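Local coordinates for SnoaL-like domain-containing protein (Burkholderia xenovorans LB400, PDB 3EN8) that is of unknown function but adopts the cone-like NTF2 fold of the SnoaL-like family, pairs as a dimer and binds a calcium ion, at residues 5-10 with 75-80; 12-17 with 27-32; 35-38 with 43-46. All blocks are in the same frame, centred on the assembly; numbering follows the deposited sequence. Where two conformers were deposited one is given.

Contact 1 of 3, residues 5-10 with 75-80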
ATOM      1  N   GLU A   5      13.739  11.208  10.385  1.00 12.41           N
ATOM      2  CA  GLU A   5      13.150  11.153  11.752  1.00 11.88           C
ATOM      3  C   GLU A   5      12.183  12.313  12.011  1.00 14.49           C
ATOM      4  O   GLU A   5      11.156  12.162  12.726  1.00 14.36           O
ATOM      5  CB  GLU A   5      14.215  11.065  12.839  1.00 14.39           C
ATOM      6  CG  GLU A   5      14.766   9.651  13.005  1.00 14.15           C
ATOM      7  CD  GLU A   5      13.727   8.687  13.542  1.00 17.06           C
ATOM      8  OE1 GLU A   5      13.347   8.826  14.709  1.00 14.70           O
ATOM      9  OE2 GLU A   5      13.254   7.811  12.777  1.00 20.57           O
ATOM     10  N   LYS A   6      12.506  13.444  11.394  1.00 13.00           N
ATOM     11  CA  LYS A   6      11.613  14.634  11.409  1.00 15.63           C
ATOM     12  C   LYS A   6      10.308  14.398  10.646  1.00 15.20           C
ATOM     13  O   LYS A   6       9.216  14.775  11.114  1.00 16.36           O
ATOM     14  CB  LYS A   6      12.337  15.891  10.939  1.00 16.74           C
ATOM     15  CG  LYS A   6      13.190  16.494  12.081  1.00 19.55           C
ATOM     16  CD  LYS A   6      14.159  17.564  11.589  1.00 23.80           C
ATOM     17  CE  LYS A   6      15.249  17.907  12.657  1.00 25.17           C
ATOM     18  NZ  LYS A   6      16.303  18.804  12.103  1.00 27.19           N
ATOM     19  N   ILE A   7      10.405  13.729   9.497  1.00 16.08           N
ATOM     20  CA  ILE A   7       9.200  13.318   8.772  1.00 13.58           C
ATOM     21  C   ILE A   7       8.411  12.332   9.637  1.00 14.37           C
ATOM     22  O   ILE A   7       7.192  12.459   9.833  1.00 16.59           O
ATOM     23  CB  ILE A   7       9.492  12.783   7.316  1.00 13.66           C
ATOM     24  CG1 ILE A   7       9.943  13.943   6.448  1.00 15.18           C
ATOM     25  CG2 ILE A   7       8.269  12.098   6.722  1.00 14.85           C
ATOM     26  CD1 ILE A   7      10.437  13.543   5.020  1.00 16.14           C
ATOM     27  N   ARG A   8       9.110  11.354  10.193  1.00 13.84           N
ATOM     28  CA  ARG A   8       8.435  10.341  11.011  1.00 16.00           C
ATOM     29  C   ARG A   8       7.714  10.979  12.213  1.00 17.40           C
ATOM     30  O   ARG A   8       6.592  10.623  12.527  1.00 16.66           O
ATOM     31  CB  ARG A   8       9.410   9.225  11.435  1.00 18.34           C
ATOM     32  CG  ARG A   8       8.743   8.049  12.176  1.00 22.59           C
ATOM     33  CD  ARG A   8       9.751   6.909  12.501  1.00 25.09           C
ATOM     34  NE  ARG A   8      10.276   6.223  11.314  1.00 27.12           N
ATOM     35  CZ  ARG A   8       9.719   5.140  10.770  1.00 26.82           C
ATOM     36  NH1 ARG A   8       8.651   4.602  11.314  1.00 24.65           N
ATOM     37  NH2 ARG A   8      10.250   4.574   9.710  1.00 33.61           N
ATOM     38  N   GLU A   9       8.350  11.948  12.852  1.00 17.23           N
ATOM     39  CA  GLU A   9       7.703  12.734  13.923  1.00 16.40           C
ATOM     40  C   GLU A   9       6.399  13.382  13.454  1.00 16.72           C
ATOM     41  O   GLU A   9       5.354  13.297  14.126  1.00 12.47           O
ATOM     42  CB  GLU A   9       8.648  13.818  14.454  1.00 14.83           C
ATOM     43  CG  GLU A   9       8.094  14.607  15.653  1.00 14.90           C
ATOM     44  CD  GLU A   9       9.038  15.702  16.110  1.00 16.60           C
ATOM     45  OE1 GLU A   9       9.691  16.308  15.249  1.00 18.20           O
ATOM     46  OE2 GLU A   9       9.135  15.955  17.335  1.00 19.39           O
ATOM     47  N   ALA A  10       6.461  13.973  12.256  1.00 16.69           N
ATOM     48  CA  ALA A  10       5.308  14.652  11.637  1.00 15.18           C
ATOM     49  C   ALA A  10       4.209  13.629  11.357  1.00 15.38           C
ATOM     50  O   ALA A  10       3.004  13.884  11.554  1.00 14.06           O
ATOM     51  CB  ALA A  10       5.741  15.355  10.327  1.00 16.08           C
ATOM     52  N   ASN A  75      12.005  10.725   0.801  1.00 13.71           N
ATOM     53  CA  ASN A  75      10.753  11.465   0.702  1.00 14.33           C
ATOM     54  C   ASN A  75       9.579  10.512   0.452  1.00 15.96           C
ATOM     55  O   ASN A  75       8.464  10.960   0.281  1.00 17.81           O
ATOM     56  CB  ASN A  75      10.800  12.531  -0.384  1.00 15.16           C
ATOM     57  CG  ASN A  75      11.491  13.800   0.066  1.00 16.41           C
ATOM     58  OD1 ASN A  75      11.380  14.206   1.227  1.00 20.11           O
ATOM     59  ND2 ASN A  75      12.194  14.449  -0.862  1.00 22.61           N
ATOM     60  N   LEU A  76       9.845   9.208   0.523  1.00 13.96           N
ATOM     61  CA  LEU A  76       8.795   8.192   0.321  1.00 13.26           C
ATOM     62  C   LEU A  76       8.413   7.515   1.621  1.00 14.38           C
ATOM     63  O   LEU A  76       9.257   6.877   2.270  1.00 13.80           O
ATOM     64  CB  LEU A  76       9.254   7.143  -0.689  1.00 16.18           C
ATOM     65  CG  LEU A  76       8.246   6.048  -1.080  1.00 16.36           C
ATOM     66  CD1 LEU A  76       6.992   6.691  -1.735  1.00 15.16           C
ATOM     67  CD2 LEU A  76       8.904   5.068  -2.042  1.00 15.80           C
ATOM     68  N   TRP A  77       7.119   7.585   1.929  1.00 14.27           N
ATOM     69  CA  TRP A  77       6.594   7.110   3.204  1.00 13.58           C
ATOM     70  C   TRP A  77       5.344   6.258   2.998  1.00 14.21           C
ATOM     71  O   TRP A  77       4.503   6.517   2.147  1.00 14.91           O
ATOM     72  CB  TRP A  77       6.352   8.294   4.144  1.00 12.70           C
ATOM     73  CG  TRP A  77       7.710   8.863   4.513  1.00 13.22           C
ATOM     74  CD1 TRP A  77       8.477   9.686   3.758  1.00 10.19           C
ATOM     75  CD2 TRP A  77       8.485   8.523   5.658  1.00 12.11           C
ATOM     76  NE1 TRP A  77       9.707   9.889   4.360  1.00 12.48           N
ATOM     77  CE2 TRP A  77       9.733   9.163   5.525  1.00 12.39           C
ATOM     78  CE3 TRP A  77       8.254   7.717   6.788  1.00 13.84           C
ATOM     79  CZ2 TRP A  77      10.711   9.057   6.494  1.00 14.15           C
ATOM     80  CZ3 TRP A  77       9.223   7.594   7.702  1.00 17.03           C
ATOM     81  CH2 TRP A  77      10.454   8.258   7.556  1.00 18.35           C
ATOM     82  N   ILE A  78       5.268   5.206   3.787  0.50 12.89           N
ATOM     83  CA  ILE A  78       4.104   4.344   3.738  0.50 13.67           C
ATOM     84  C   ILE A  78       3.655   3.851   5.100  0.50 13.87           C
ATOM     85  O   ILE A  78       4.398   3.257   5.877  0.50 14.40           O
ATOM     86  CB  ILE A  78       4.274   3.192   2.729  0.50 14.31           C
ATOM     87  CG1 ILE A  78       2.935   2.473   2.571  0.50 12.93           C
ATOM     88  CG2 ILE A  78       5.428   2.232   3.101  0.50 12.19           C
ATOM     89  CD1 ILE A  78       2.947   1.451   1.446  0.50 16.99           C
ATOM     90  N   THR A  79       2.397   4.139   5.350  1.00 13.25           N
ATOM     91  CA  THR A  79       1.765   3.847   6.631  1.00 12.64           C
ATOM     92  C   THR A  79       0.693   2.807   6.389  1.00 12.59           C
ATOM     93  O   THR A  79      -0.176   2.951   5.520  1.00 14.77           O
ATOM     94  CB  THR A  79       1.156   5.104   7.328  1.00 12.06           C
ATOM     95  OG1 THR A  79       2.146   6.100   7.546  1.00 12.66           O
ATOM     96  CG2 THR A  79       0.490   4.699   8.669  1.00 10.32           C
ATOM     97  N   GLU A  80       0.805   1.749   7.175  1.00 12.36           N
ATOM     98  CA  GLU A  80      -0.178   0.697   7.249  1.00 13.26           C
ATOM     99  C   GLU A  80      -0.925   0.875   8.542  1.00 14.16           C
ATOM    100  O   GLU A  80      -0.328   0.990   9.614  1.00 13.65           O
ATOM    101  CB  GLU A  80       0.498  -0.686   7.230  1.00 12.86           C
ATOM    102  CG  GLU A  80       1.264  -1.055   5.932  1.00 11.77           C
ATOM    103  CD  GLU A  80       2.084  -2.275   6.143  1.00 14.52           C
ATOM    104  OE1 GLU A  80       1.461  -3.339   6.332  1.00 15.50           O
ATOM    105  OE2 GLU A  80       3.340  -2.160   6.142  1.00 16.78           O
TER
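Asn75, just ahead of strand 76-85, meets the helix through its amide oxygen: OD1 lies 4.0 Å from CD1 of Ile7, a loose polar-to-methyl contact at the margin. Leu76 turns its side chain from the helix and packs on Gln71 of the second subunit, which leaves Trp77 to carry the contact. The indole is a flat platform for Ile7, whose CG2 methyl sits over its five-membered ring, 3.5 Å from the centroid and 13° off the normal, a CH-pi contact. CG2 is anti to the backbone N of Ile7 (chi1 -69° for CG1), and this puts the methyl on the indole while CD1 reaches past NE1 toward Asn75. At the six-membered end Arg8 crosses the indole at about a right angle, NH2 approaching Trp77 CZ3 at 3.8 Å with the two planes 68° apart, so guanidinium and indole do not stack. Arg8 instead spends its NH1 on the carbonyl of Ile70, and Trp77 NE1 hydrogen-bonds to the carbonyl of Gly74. Helix 3-20 packs against the sheet, as in NTF2-like folds, with Trp77 touching Glu4 and Leu11 of that helix, Ile70 of strand 64-73 and, ring against ring, Phe98 of strand 88-99.

Contact 2 of 3, residues 12-17 with 27-32; sequences NAHWQA and HDIYDD. With CA (calcium ion), chain B.
His14 and Tyr30 meet without a direct hydrogen bond: CE1 of the imidazole comes to 3.3 Å from the phenol OH, and the rings, with centroids 5.7 Å apart and planes at 79°, form an oblique aromatic pair. Van der Waals contact comes from Ile29, whose CG2 approaches His14 ND1 at 3.6 Å; the same methyl lies over the centre of the Tyr30 ring, so it fills the angle between the two rings. The polar links run through water. One molecule, in the imidazole plane, is 2.7 Å from His14 NE2 and donates to Tyr30 OH; another, also in that plane, is 2.9 Å from His14 ND1 and weakly accepts the N-H of Ile29. Tyr30 OH also bonds to Glu106 and Arg55. With CG anti to the backbone N of His14 (chi1 176°), the ring extends from the helix toward 27-32. Asp32 OD2 binds the calcium ion at 2.2 Å, with Asp33 OD2 and a water as further ligands. The chemistry implies a buried, hydrated polar cluster between helix 3-20 and the turn that leads into strand 30-31: water at both nitrogens probably helps fix the imidazole's rotation, while the metal sits at the segment's far end.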
ATOM      1  N   ASN A  12       3.752  10.630  12.882  1.00 16.22           N
ATOM      2  CA  ASN A  12       3.181  10.169  14.162  1.00 15.27           C
ATOM      3  C   ASN A  12       2.077  11.136  14.609  1.00 16.38           C
ATOM      4  O   ASN A  12       1.009  10.743  15.100  1.00 15.25           O
ATOM      5  CB  ASN A  12       4.263  10.056  15.245  1.00 15.78           C
ATOM      6  CG  ASN A  12       5.191   8.879  15.030  1.00 17.99           C
ATOM      7  OD1 ASN A  12       4.869   7.977  14.268  1.00 20.12           O
ATOM      8  ND2 ASN A  12       6.377   8.916  15.660  1.00 19.47           N
ATOM      9  N   ALA A  13       2.348  12.417  14.424  1.00 16.04           N
ATOM     10  CA  ALA A  13       1.414  13.480  14.881  1.00 14.08           C
ATOM     11  C   ALA A  13       0.178  13.525  13.985  1.00 16.21           C
ATOM     12  O   ALA A  13      -0.981  13.711  14.442  1.00 14.54           O
ATOM     13  CB  ALA A  13       2.127  14.849  14.929  1.00 13.61           C
ATOM     14  N   HIS A  14       0.445  13.306  12.711  1.00 14.67           N
ATOM     15  CA  HIS A  14      -0.603  13.208  11.677  1.00 14.39           C
ATOM     16  C   HIS A  14      -1.596  12.152  12.045  1.00 13.90           C
ATOM     17  O   HIS A  14      -2.813  12.341  11.955  1.00 16.31           O
ATOM     18  CB  HIS A  14       0.001  12.867  10.305  1.00 17.03           C
ATOM     19  CG  HIS A  14      -1.028  12.648   9.222  1.00 15.30           C
ATOM     20  ND1 HIS A  14      -1.766  13.681   8.670  1.00 14.94           N
ATOM     21  CD2 HIS A  14      -1.452  11.521   8.609  1.00 14.12           C
ATOM     22  CE1 HIS A  14      -2.567  13.191   7.737  1.00 13.95           C
ATOM     23  NE2 HIS A  14      -2.409  11.877   7.698  1.00 16.50           N
ATOM     24  N   TRP A  15      -1.076  10.988  12.437  1.00 11.54           N
ATOM     25  CA  TRP A  15      -1.958   9.848  12.667  1.00 13.15           C
ATOM     26  C   TRP A  15      -2.666   9.991  14.003  1.00 13.01           C
ATOM     27  O   TRP A  15      -3.811   9.574  14.166  1.00 13.77           O
ATOM     28  CB  TRP A  15      -1.213   8.507  12.606  1.00 14.94           C
ATOM     29  CG  TRP A  15      -0.677   8.262  11.218  1.00 12.61           C
ATOM     30  CD1 TRP A  15       0.601   8.036  10.897  1.00 14.45           C
ATOM     31  CD2 TRP A  15      -1.419   8.294   9.977  1.00 13.85           C
ATOM     32  NE1 TRP A  15       0.736   7.909   9.512  1.00 14.25           N
ATOM     33  CE2 TRP A  15      -0.496   8.054   8.936  1.00 13.84           C
ATOM     34  CE3 TRP A  15      -2.777   8.499   9.646  1.00 16.10           C
ATOM     35  CZ2 TRP A  15      -0.872   8.037   7.595  1.00 13.69           C
ATOM     36  CZ3 TRP A  15      -3.141   8.448   8.335  1.00 15.96           C
ATOM     37  CH2 TRP A  15      -2.186   8.247   7.320  1.00 11.53           C
ATOM     38  N   GLN A  16      -1.976  10.599  14.956  1.00 13.66           N
ATOM     39  CA  GLN A  16      -2.607  10.902  16.242  1.00 15.82           C
ATOM     40  C   GLN A  16      -3.778  11.830  16.040  1.00 14.66           C
ATOM     41  O   GLN A  16      -4.836  11.717  16.695  1.00 13.19           O
ATOM     42  CB  GLN A  16      -1.610  11.550  17.215  1.00 17.20           C
ATOM     43  CG  GLN A  16      -0.590  10.574  17.779  1.00 25.63           C
ATOM     44  CD  GLN A  16      -1.196   9.581  18.775  1.00 35.71           C
ATOM     45  OE1 GLN A  16      -2.358   9.702  19.174  1.00 45.35           O
ATOM     46  NE2 GLN A  16      -0.390   8.611  19.203  1.00 42.38           N
ATOM     47  N   ALA A  17      -3.570  12.775  15.150  1.00 12.15           N
ATOM     48  CA  ALA A  17      -4.608  13.775  14.837  1.00 12.98           C
ATOM     49  C   ALA A  17      -5.800  13.107  14.195  1.00 15.40           C
ATOM     50  O   ALA A  17      -6.984  13.426  14.497  1.00 14.35           O
ATOM     51  CB  ALA A  17      -4.075  14.876  13.960  1.00 13.36           C
ATOM     52  N   HIS A  27      -4.249  17.896   8.974  1.00 16.57           N
ATOM     53  CA  HIS A  27      -3.949  18.391   7.632  1.00 17.11           C
ATOM     54  C   HIS A  27      -2.788  19.339   7.588  1.00 16.07           C
ATOM     55  O   HIS A  27      -2.451  19.886   6.555  1.00 16.89           O
ATOM     56  CB  HIS A  27      -5.211  18.886   6.936  1.00 16.73           C
ATOM     57  CG  HIS A  27      -6.159  17.771   6.660  1.00 16.36           C
ATOM     58  ND1 HIS A  27      -7.039  17.306   7.612  1.00 14.03           N
ATOM     59  CD2 HIS A  27      -6.301  16.958   5.587  1.00 21.19           C
ATOM     60  CE1 HIS A  27      -7.715  16.281   7.117  1.00 17.03           C
ATOM     61  NE2 HIS A  27      -7.281  16.044   5.897  1.00 19.81           N
ATOM     62  N   ASP A  28      -2.112  19.433   8.720  0.50 16.88           N
ATOM     63  CA  ASP A  28      -0.956  20.320   8.850  0.50 16.87           C
ATOM     64  C   ASP A  28       0.187  19.857   7.973  0.50 16.28           C
ATOM     65  O   ASP A  28       1.009  20.637   7.496  0.50 15.22           O
ATOM     66  CB  ASP A  28      -0.458  20.347  10.290  0.50 18.50           C
ATOM     67  CG  ASP A  28       0.750  21.230  10.455  0.50 19.07           C
ATOM     68  OD1 ASP A  28       0.582  22.444  10.236  0.50 13.54           O
ATOM     69  OD2 ASP A  28       1.851  20.721  10.779  0.50 17.78           O
ATOM     70  N   ILE A  29       0.214  18.554   7.775  1.00 16.98           N
ATOM     71  CA  ILE A  29       1.352  17.871   7.113  1.00 16.53           C
ATOM     72  C   ILE A  29       1.392  18.091   5.599  1.00 15.99           C
ATOM     73  O   ILE A  29       2.391  17.812   4.946  1.00 17.54           O
ATOM     74  CB  ILE A  29       1.391  16.338   7.432  1.00 15.30           C
ATOM     75  CG1 ILE A  29       2.823  15.807   7.294  1.00 14.80           C
ATOM     76  CG2 ILE A  29       0.393  15.543   6.510  1.00 11.19           C
ATOM     77  CD1 ILE A  29       3.009  14.316   7.786  1.00 13.73           C
ATOM     78  N   TYR A  30       0.303  18.605   5.032  1.00 16.20           N
ATOM     79  CA  TYR A  30       0.185  18.692   3.550  1.00 14.80           C
ATOM     80  C   TYR A  30       0.658  20.001   2.983  1.00 15.42           C
ATOM     81  O   TYR A  30       0.441  21.066   3.537  1.00 13.12           O
ATOM     82  CB  TYR A  30      -1.256  18.469   3.028  1.00 14.91           C
ATOM     83  CG  TYR A  30      -1.808  17.138   3.414  1.00 13.99           C
ATOM     84  CD1 TYR A  30      -1.550  16.006   2.644  1.00 15.85           C
ATOM     85  CD2 TYR A  30      -2.602  16.998   4.576  1.00 10.75           C
ATOM     86  CE1 TYR A  30      -2.026  14.754   3.019  1.00 14.74           C
ATOM     87  CE2 TYR A  30      -3.107  15.760   4.943  1.00 15.90           C
ATOM     88  CZ  TYR A  30      -2.831  14.642   4.167  1.00 13.38           C
ATOM     89  OH  TYR A  30      -3.281  13.394   4.523  1.00 14.81           O
ATOM     90  N   ASP A  31       1.290  19.912   1.831  1.00 13.96           N
ATOM     91  CA  ASP A  31       1.394  21.103   0.990  1.00 14.46           C
ATOM     92  C   ASP A  31      -0.002  21.611   0.668  1.00 13.31           C
ATOM     93  O   ASP A  31      -0.938  20.842   0.571  1.00 13.41           O
ATOM     94  CB  ASP A  31       2.096  20.778  -0.318  1.00 12.63           C
ATOM     95  CG  ASP A  31       2.362  22.003  -1.147  1.00 17.64           C
ATOM     96  OD1 ASP A  31       3.356  22.691  -0.864  1.00 22.20           O
ATOM     97  OD2 ASP A  31       1.600  22.271  -2.096  1.00 17.43           O
ATOM     98  N   ASP A  32      -0.104  22.907   0.412  1.00 13.54           N
ATOM     99  CA  ASP A  32      -1.400  23.502   0.063  1.00 14.80           C
ATOM    100  C   ASP A  32      -2.044  22.853  -1.151  1.00 13.03           C
ATOM    101  O   ASP A  32      -3.268  22.688  -1.218  1.00 13.46           O
ATOM    102  CB  ASP A  32      -1.294  25.017  -0.119  1.00 15.39           C
ATOM    103  CG  ASP A  32      -0.563  25.419  -1.396  1.00 22.50           C
ATOM    104  OD1 ASP A  32       0.397  24.706  -1.781  1.00 30.21           O
ATOM    105  OD2 ASP A  32      -0.947  26.463  -2.023  1.00 20.90           O
TER
HETATM  106 CA    CA B 128      -0.493  26.950  -4.084  1.00 22.38          CA
HETATM  107  O   HOH W   1      -3.908  10.656   5.771  1.00 12.09           O
HETATM  108  O   HOH W   2      -0.900  16.252   9.797  1.00 17.30           O
HETATM  109  O   HOH W   3      -2.640  27.046  -5.018  1.00 25.18           O

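Contact 3 of 3, residues 35-38 with 43-46; sequences ICDY and ERIL
The guanidinium of Arg44 carries Ile35 CD1 over the centre of one face, 3.6 Å above the plane, and takes the carboxylate of Asp37 at its edge. The two charged groups are nearly coplanar, their planes 10° apart, and Arg44 grips side-on: NE donates to Asp37 OD1 at 2.7 Å and NH2 to Asp37 OD2 at 2.8 Å, both on the syn side of the carboxylate. The bend at chi3 of Arg44 (-70°) turns the guanidinium back over the neighbouring strand to make this fork. Tyr38, on the other face with Cys36, Glu43 and Ile45, has Glu43 OE1 at its ring edge, 3.7 Å from CD2, while Ile45 CD1 approaches obliquely, 3.6 Å from OH. Beneath them the antiparallel strands are zipped by main-chain bonds; Cys36 and Ile45 bond in both directions, whereas Tyr38 N to Glu43 O (2.9 Å) is answered by a weak return bond. Beside the salt bridge Ile35 CG2 presses tightly on Leu46 CD2 at 3.4 Å. Asp37 OD2 also takes His105 NE2, and Glu43 OE1 is shared by Ser41 OG and a salt bridge to Arg120 of the second subunit. What results is a hairpin whose strands are also clamped, on the face of Ile35, Asp37, Arg44 and Leu46, by a two-point ion pair, probably stabilised further by His105, while the 43-46 edge is continued by a strand of the second subunit.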
ATOM      1  N   ILE A  35      -2.254  16.575  -3.444  1.00 13.33           N
ATOM      2  CA  ILE A  35      -3.264  15.697  -4.067  1.00 14.78           C
ATOM      3  C   ILE A  35      -3.384  14.386  -3.297  1.00 15.15           C
ATOM      4  O   ILE A  35      -2.413  13.868  -2.752  1.00 15.50           O
ATOM      5  CB  ILE A  35      -3.008  15.454  -5.587  1.00 16.72           C
ATOM      6  CG1 ILE A  35      -1.652  14.792  -5.839  1.00 19.79           C
ATOM      7  CG2 ILE A  35      -3.066  16.810  -6.318  1.00 17.34           C
ATOM      8  CD1 ILE A  35      -1.381  14.287  -7.295  1.00 18.40           C
ATOM      9  N   CYS A  36      -4.614  13.891  -3.256  1.00 12.88           N
ATOM     10  CA  CYS A  36      -4.922  12.625  -2.616  1.00 13.61           C
ATOM     11  C   CYS A  36      -5.766  11.782  -3.549  1.00 12.89           C
ATOM     12  O   CYS A  36      -6.847  12.183  -3.951  1.00 15.45           O
ATOM     13  CB  CYS A  36      -5.647  12.821  -1.290  1.00 14.26           C
ATOM     14  SG  CYS A  36      -5.794  11.272  -0.350  1.00 15.27           S
ATOM     15  N   ASP A  37      -5.225  10.617  -3.869  1.00 15.64           N
ATOM     16  CA  ASP A  37      -5.827   9.655  -4.822  1.00 14.96           C
ATOM     17  C   ASP A  37      -6.372   8.420  -4.120  1.00 15.27           C
ATOM     18  O   ASP A  37      -5.748   7.860  -3.213  1.00 15.70           O
ATOM     19  CB  ASP A  37      -4.765   9.165  -5.801  1.00 17.77           C
ATOM     20  CG  ASP A  37      -4.264  10.231  -6.742  1.00 18.75           C
ATOM     21  OD1 ASP A  37      -4.892  11.311  -6.847  1.00 21.18           O
ATOM     22  OD2 ASP A  37      -3.211   9.980  -7.391  1.00 19.97           O
ATOM     23  N   TYR A  38      -7.543   8.000  -4.579  1.00 13.38           N
ATOM     24  CA  TYR A  38      -8.120   6.722  -4.251  1.00 16.40           C
ATOM     25  C   TYR A  38      -8.170   5.867  -5.519  1.00 16.61           C
ATOM     26  O   TYR A  38      -9.159   5.930  -6.273  1.00 16.52           O
ATOM     27  CB  TYR A  38      -9.561   6.879  -3.713  1.00 15.66           C
ATOM     28  CG  TYR A  38      -9.744   7.858  -2.570  1.00 17.74           C
ATOM     29  CD1 TYR A  38      -8.786   7.990  -1.559  1.00 17.31           C
ATOM     30  CD2 TYR A  38     -10.893   8.615  -2.467  1.00 19.29           C
ATOM     31  CE1 TYR A  38      -8.965   8.855  -0.509  1.00 17.34           C
ATOM     32  CE2 TYR A  38     -11.084   9.489  -1.411  1.00 21.84           C
ATOM     33  CZ  TYR A  38     -10.113   9.611  -0.435  1.00 20.59           C
ATOM     34  OH  TYR A  38     -10.308  10.469   0.621  1.00 21.43           O
ATOM     35  N   GLU A  43     -10.661   8.310  -8.038  1.00 18.62           N
ATOM     36  CA  GLU A  43     -10.883   9.681  -7.548  1.00 16.51           C
ATOM     37  C   GLU A  43      -9.569  10.337  -7.167  1.00 19.27           C
ATOM     38  O   GLU A  43      -8.674   9.701  -6.586  1.00 16.66           O
ATOM     39  CB  GLU A  43     -11.806   9.720  -6.341  1.00 14.99           C
ATOM     40  CG  GLU A  43     -13.180   9.252  -6.620  1.00 15.50           C
ATOM     41  CD  GLU A  43     -13.992   9.178  -5.375  1.00 15.61           C
ATOM     42  OE1 GLU A  43     -13.838   8.182  -4.647  1.00 18.42           O
ATOM     43  OE2 GLU A  43     -14.808  10.097  -5.129  1.00 21.60           O
ATOM     44  N   ARG A  44      -9.481  11.606  -7.526  1.00 16.89           N
ATOM     45  CA  ARG A  44      -8.408  12.466  -7.074  1.00 16.31           C
ATOM     46  C   ARG A  44      -8.932  13.743  -6.398  1.00 17.92           C
ATOM     47  O   ARG A  44      -9.787  14.444  -6.925  1.00 17.65           O
ATOM     48  CB  ARG A  44      -7.481  12.774  -8.237  1.00 15.95           C
ATOM     49  CG  ARG A  44      -6.525  13.895  -7.948  1.00 16.24           C
ATOM     50  CD  ARG A  44      -5.452  13.997  -9.035  1.00 18.06           C
ATOM     51  NE  ARG A  44      -4.541  12.868  -8.972  1.00 17.34           N
ATOM     52  CZ  ARG A  44      -3.511  12.670  -9.776  1.00 17.63           C
ATOM     53  NH1 ARG A  44      -3.238  13.526 -10.742  1.00 21.55           N
ATOM     54  NH2 ARG A  44      -2.757  11.602  -9.613  1.00 18.68           N
ATOM     55  N   ILE A  45      -8.386  14.043  -5.226  1.00 16.01           N
ATOM     56  CA  ILE A  45      -8.749  15.257  -4.492  1.00 15.95           C
ATOM     57  C   ILE A  45      -7.603  16.223  -4.606  1.00 17.90           C
ATOM     58  O   ILE A  45      -6.468  15.848  -4.378  1.00 15.60           O
ATOM     59  CB  ILE A  45      -9.049  14.948  -2.999  1.00 17.67           C
ATOM     60  CG1 ILE A  45     -10.253  14.013  -2.888  1.00 18.58           C
ATOM     61  CG2 ILE A  45      -9.281  16.238  -2.183  1.00 15.34           C
ATOM     62  CD1 ILE A  45     -10.435  13.360  -1.534  1.00 20.37           C
ATOM     63  N   LEU A  46      -7.908  17.468  -4.990  1.00 14.73           N
ATOM     64  CA  LEU A  46      -6.878  18.486  -5.188  1.00 20.49           C
ATOM     65  C   LEU A  46      -6.959  19.568  -4.117  1.00 19.52           C
ATOM     66  O   LEU A  46      -7.959  20.260  -3.991  1.00 18.52           O
ATOM     67  CB  LEU A  46      -7.018  19.099  -6.598  1.00 22.16           C
ATOM     68  CG  LEU A  46      -6.917  18.096  -7.773  1.00 29.87           C
ATOM     69  CD1 LEU A  46      -7.915  18.395  -8.881  1.00 36.17           C
ATOM     70  CD2 LEU A  46      -5.510  17.998  -8.338  1.00 32.51           C
TER

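How the contacts relate
The three contacts show how chemistry follows position in one NTF2-like fold. Contacts 1 and 2 share helix 3-20 and touch each other, Thr79 OG1 lying 3.0 Å from Trp15 NE1 in a probable weak hydrogen bond; contact 1 is only partly buried and relies on aromatic-aliphatic packing, whereas contact 2 is buried and relies on water and a tyrosine hydroxyl. Contact 3, also buried, lies about 19 Å from contact 1, centre to centre, at the outermost strand 43-46, four places from strand 76-85, and replaces helix packing with main-chain pairing and an ion pair. Contacts 1 and 3 reach the second subunit; contact 2 does not, but carries Asp32, one of the calcium's two aspartate ligands.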